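Local coordinates for protein glucosamine--fructose-6-phosphate aminotransferase [isomerizing] (PDB 3TBF) that probably makes glucosamine 6-phosphate from fructose 6-phosphate, using ammonia from glutamine, with this C-terminal part carrying the sugar isomerase domains, at residues A[119-124]-A[145-150]. Residues are numbered along the deposited sequence; the frame is centred on the assembly and turned at random.
Sequences ESLRKS and RESDIA
Arg122 and Glu146 meet in a side-on, two-bond salt bridge. Arg122 NE donates to Glu146 OE1 at 2.9 Å, with an almost straight N-H...O angle of 178°. Arg122 NH2 reaches Glu146 OE2 at 2.7 Å. Both oxygens accept through their syn lone pairs. They lie in or very near the guanidinium plane, at its NE/NH2 edge, and the two planes are only 7° apart. The Glu146 chain is extended beyond CG, which carries its carboxylate across to the helix. On the far side of the guanidinium, Arg122 NH1 makes a weak, bent bond to Glu119 OE2, 3.0 Å long. The two acids grip different nitrogens and so limit how the guanidinium can turn. Its charge probably keeps Glu146 ionised. Helix 115-124 and helix 142-146 belong to successive beta-alpha-beta crossovers in the five-stranded parallel sheet of the first SIS domain. The chain passes from strand 103-109 through helix 115-124 to strand 129-136, then through helix 142-146 to edge strand 149-152. The salt bridge is the partly exposed side of this contact. The buried side belongs to Leu121. Its CG stands anti to the backbone N (chi1 171°), and CD2 points at the turn where helix 142-146 gives way to the edge strand. CD2 lies 3.9 Å from Glu146 CB. It comes within 3.3 Å of Ser147 OG, a hydroxyl hydrogen-bonded to Leu143 O. Leu121 also packs on Phe105 of strand 103-109 and Ser132 of strand 129-136. Lys125 NZ satisfies the Glu146 carbonyl oxygen.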
ATOM      1  N   GLU A 119       1.907  -3.903  20.492  1.00 19.02           N
ATOM      2  CA  GLU A 119       1.267  -5.202  20.609  1.00 20.26           C
ATOM      3  C   GLU A 119       1.718  -6.203  19.518  1.00 19.25           C
ATOM      4  O   GLU A 119       1.664  -7.398  19.740  1.00 18.97           O
ATOM      5  CB  GLU A 119      -0.238  -5.033  20.598  1.00 22.24           C
ATOM      6  CG  GLU A 119      -0.762  -4.259  21.804  1.00 25.62           C
ATOM      7  CD  GLU A 119      -0.599  -5.043  23.101  1.00 31.58           C
ATOM      8  OE1 GLU A 119      -0.473  -6.303  23.035  1.00 32.00           O
ATOM      9  OE2 GLU A 119      -0.586  -4.370  24.173  1.00 34.66           O
ATOM     10  N   SER A 120       2.149  -5.727  18.342  1.00 18.39           N
ATOM     11  CA  SER A 120       2.778  -6.603  17.349  1.00 17.41           C
ATOM     12  C   SER A 120       4.090  -7.126  17.889  1.00 17.04           C
ATOM     13  O   SER A 120       4.427  -8.289  17.687  1.00 17.76           O
ATOM     14  CB  SER A 120       3.021  -5.888  16.020  1.00 17.16           C
ATOM     15  OG  SER A 120       1.795  -5.570  15.411  1.00 18.41           O
ATOM     16  N   LEU A 121       4.835  -6.302  18.617  1.00 16.10           N
ATOM     17  CA  LEU A 121       6.046  -6.840  19.175  1.00 16.25           C
ATOM     18  C   LEU A 121       5.689  -7.965  20.178  1.00 16.80           C
ATOM     19  O   LEU A 121       6.261  -9.051  20.143  1.00 17.26           O
ATOM     20  CB  LEU A 121       6.922  -5.742  19.755  1.00 16.17           C
ATOM     21  CG  LEU A 121       8.155  -6.175  20.566  1.00 16.24           C
ATOM     22  CD1 LEU A 121       9.139  -6.930  19.722  1.00 10.49           C
ATOM     23  CD2 LEU A 121       8.846  -4.993  21.272  1.00 15.12           C
ATOM     24  N   ARG A 122       4.704  -7.739  21.029  1.00 17.29           N
ATOM     25  CA  ARG A 122       4.374  -8.730  22.051  1.00 18.53           C
ATOM     26  C   ARG A 122       3.932 -10.036  21.437  1.00 19.66           C
ATOM     27  O   ARG A 122       4.299 -11.107  21.921  1.00 20.97           O
ATOM     28  CB  ARG A 122       3.328  -8.195  23.020  1.00 18.31           C
ATOM     29  CG  ARG A 122       3.957  -7.164  23.934  1.00 20.16           C
ATOM     30  CD  ARG A 122       2.950  -6.241  24.548  1.00 22.92           C
ATOM     31  NE  ARG A 122       3.634  -5.322  25.467  1.00 26.54           N
ATOM     32  CZ  ARG A 122       3.022  -4.391  26.198  1.00 27.62           C
ATOM     33  NH1 ARG A 122       1.704  -4.242  26.115  1.00 29.13           N
ATOM     34  NH2 ARG A 122       3.721  -3.605  27.005  1.00 26.88           N
ATOM     35  N   LYS A 123       3.176  -9.949  20.356  1.00 19.83           N
ATOM     36  CA  LYS A 123       2.747 -11.133  19.653  1.00 20.83           C
ATOM     37  C   LYS A 123       3.937 -11.864  19.039  1.00 21.18           C
ATOM     38  O   LYS A 123       4.025 -13.091  19.106  1.00 22.30           O
ATOM     39  CB  LYS A 123       1.683 -10.746  18.615  1.00 20.96           C
ATOM     40  CG  LYS A 123       1.579 -11.651  17.412  1.00 23.96           C
ATOM     41  CD  LYS A 123       0.363 -11.327  16.518  1.00 26.72           C
ATOM     42  CE  LYS A 123       0.702 -11.656  15.024  1.00 27.96           C
ATOM     43  NZ  LYS A 123      -0.521 -11.943  14.261  1.00 28.31           N
ATOM     44  N   SER A 124       4.882 -11.114  18.496  1.00 21.73           N
ATOM     45  CA  SER A 124       6.046 -11.701  17.824  1.00 21.92           C
ATOM     46  C   SER A 124       6.859 -12.623  18.735  1.00 22.82           C
ATOM     47  O   SER A 124       7.608 -13.485  18.280  1.00 22.03           O
ATOM     48  CB  SER A 124       6.942 -10.580  17.284  1.00 20.38           C
ATOM     49  OG  SER A 124       7.788 -10.123  18.289  1.00 19.17           O
ATOM     50  N   ARG A 145      12.321  -1.174  25.871  1.00 19.29           N
ATOM     51  CA  ARG A 145      12.502  -2.172  26.931  1.00 20.39           C
ATOM     52  C   ARG A 145      12.196  -3.593  26.457  1.00 19.30           C
ATOM     53  O   ARG A 145      12.871  -4.545  26.787  1.00 17.91           O
ATOM     54  CB  ARG A 145      11.663  -1.829  28.165  1.00 20.25           C
ATOM     55  CG  ARG A 145      12.069  -0.490  28.808  1.00 22.17           C
ATOM     56  CD  ARG A 145      11.324  -0.250  30.141  1.00 22.02           C
ATOM     57  NE  ARG A 145       9.878  -0.328  29.968  1.00 21.61           N
ATOM     58  CZ  ARG A 145       9.055   0.699  29.843  1.00 22.99           C
ATOM     59  NH1 ARG A 145       9.502   1.938  29.862  1.00 24.92           N
ATOM     60  NH2 ARG A 145       7.757   0.470  29.707  1.00 26.42           N
ATOM     61  N   GLU A 146      11.179  -3.725  25.635  1.00 20.18           N
ATOM     62  CA  GLU A 146      10.738  -5.039  25.285  1.00 20.92           C
ATOM     63  C   GLU A 146      11.422  -5.593  24.068  1.00 21.33           C
ATOM     64  O   GLU A 146      11.226  -6.764  23.785  1.00 22.31           O
ATOM     65  CB  GLU A 146       9.259  -5.050  25.148  1.00 20.70           C
ATOM     66  CG  GLU A 146       8.599  -4.740  26.466  1.00 21.66           C
ATOM     67  CD  GLU A 146       7.090  -4.708  26.345  1.00 24.50           C
ATOM     68  OE1 GLU A 146       6.530  -5.604  25.667  1.00 28.89           O
ATOM     69  OE2 GLU A 146       6.452  -3.796  26.937  1.00 25.15           O
ATOM     70  N   SER A 147      12.245  -4.804  23.376  1.00 20.74           N
ATOM     71  CA  SER A 147      12.969  -5.320  22.228  1.00 21.87           C
ATOM     72  C   SER A 147      14.339  -5.859  22.646  1.00 23.44           C
ATOM     73  O   SER A 147      14.871  -5.475  23.667  1.00 22.83           O
ATOM     74  CB  SER A 147      13.142  -4.223  21.164  1.00 21.44           C
ATOM     75  OG  SER A 147      11.875  -3.766  20.737  1.00 20.90           O
ATOM     76  N   ASP A 148      14.927  -6.733  21.837  1.00 24.82           N
ATOM     77  CA  ASP A 148      16.277  -7.194  22.115  1.00 26.07           C
ATOM     78  C   ASP A 148      17.300  -6.100  21.932  1.00 26.49           C
ATOM     79  O   ASP A 148      18.261  -6.034  22.668  1.00 27.92           O
ATOM     80  CB  ASP A 148      16.658  -8.336  21.196  1.00 26.98           C
ATOM     81  CG  ASP A 148      15.794  -9.544  21.396  1.00 28.78           C
ATOM     82  OD1 ASP A 148      15.289  -9.718  22.525  1.00 33.40           O
ATOM     83  OD2 ASP A 148      15.649 -10.313  20.441  1.00 30.45           O
ATOM     84  N   ILE A 149      17.118  -5.261  20.924  1.00 26.34           N
ATOM     85  CA  ILE A 149      18.052  -4.192  20.663  1.00 25.54           C
ATOM     86  C   ILE A 149      17.327  -2.941  20.183  1.00 23.77           C
ATOM     87  O   ILE A 149      16.272  -3.009  19.567  1.00 23.93           O
ATOM     88  CB  ILE A 149      19.143  -4.657  19.679  1.00 26.73           C
ATOM     89  CG1 ILE A 149      18.579  -5.135  18.349  1.00 27.34           C
ATOM     90  CG2 ILE A 149      19.904  -5.851  20.238  1.00 29.22           C
ATOM     91  CD1 ILE A 149      19.719  -5.494  17.380  1.00 28.73           C
ATOM     92  N   ALA A 150      17.904  -1.800  20.463  1.00 22.52           N
ATOM     93  CA  ALA A 150      17.301  -0.540  20.146  1.00 22.39           C
ATOM     94  C   ALA A 150      18.344   0.334  19.454  1.00 22.81           C
ATOM     95  O   ALA A 150      19.393   0.572  19.985  1.00 23.90           O
ATOM     96  CB  ALA A 150      16.839   0.125  21.404  1.00 22.14           C
TER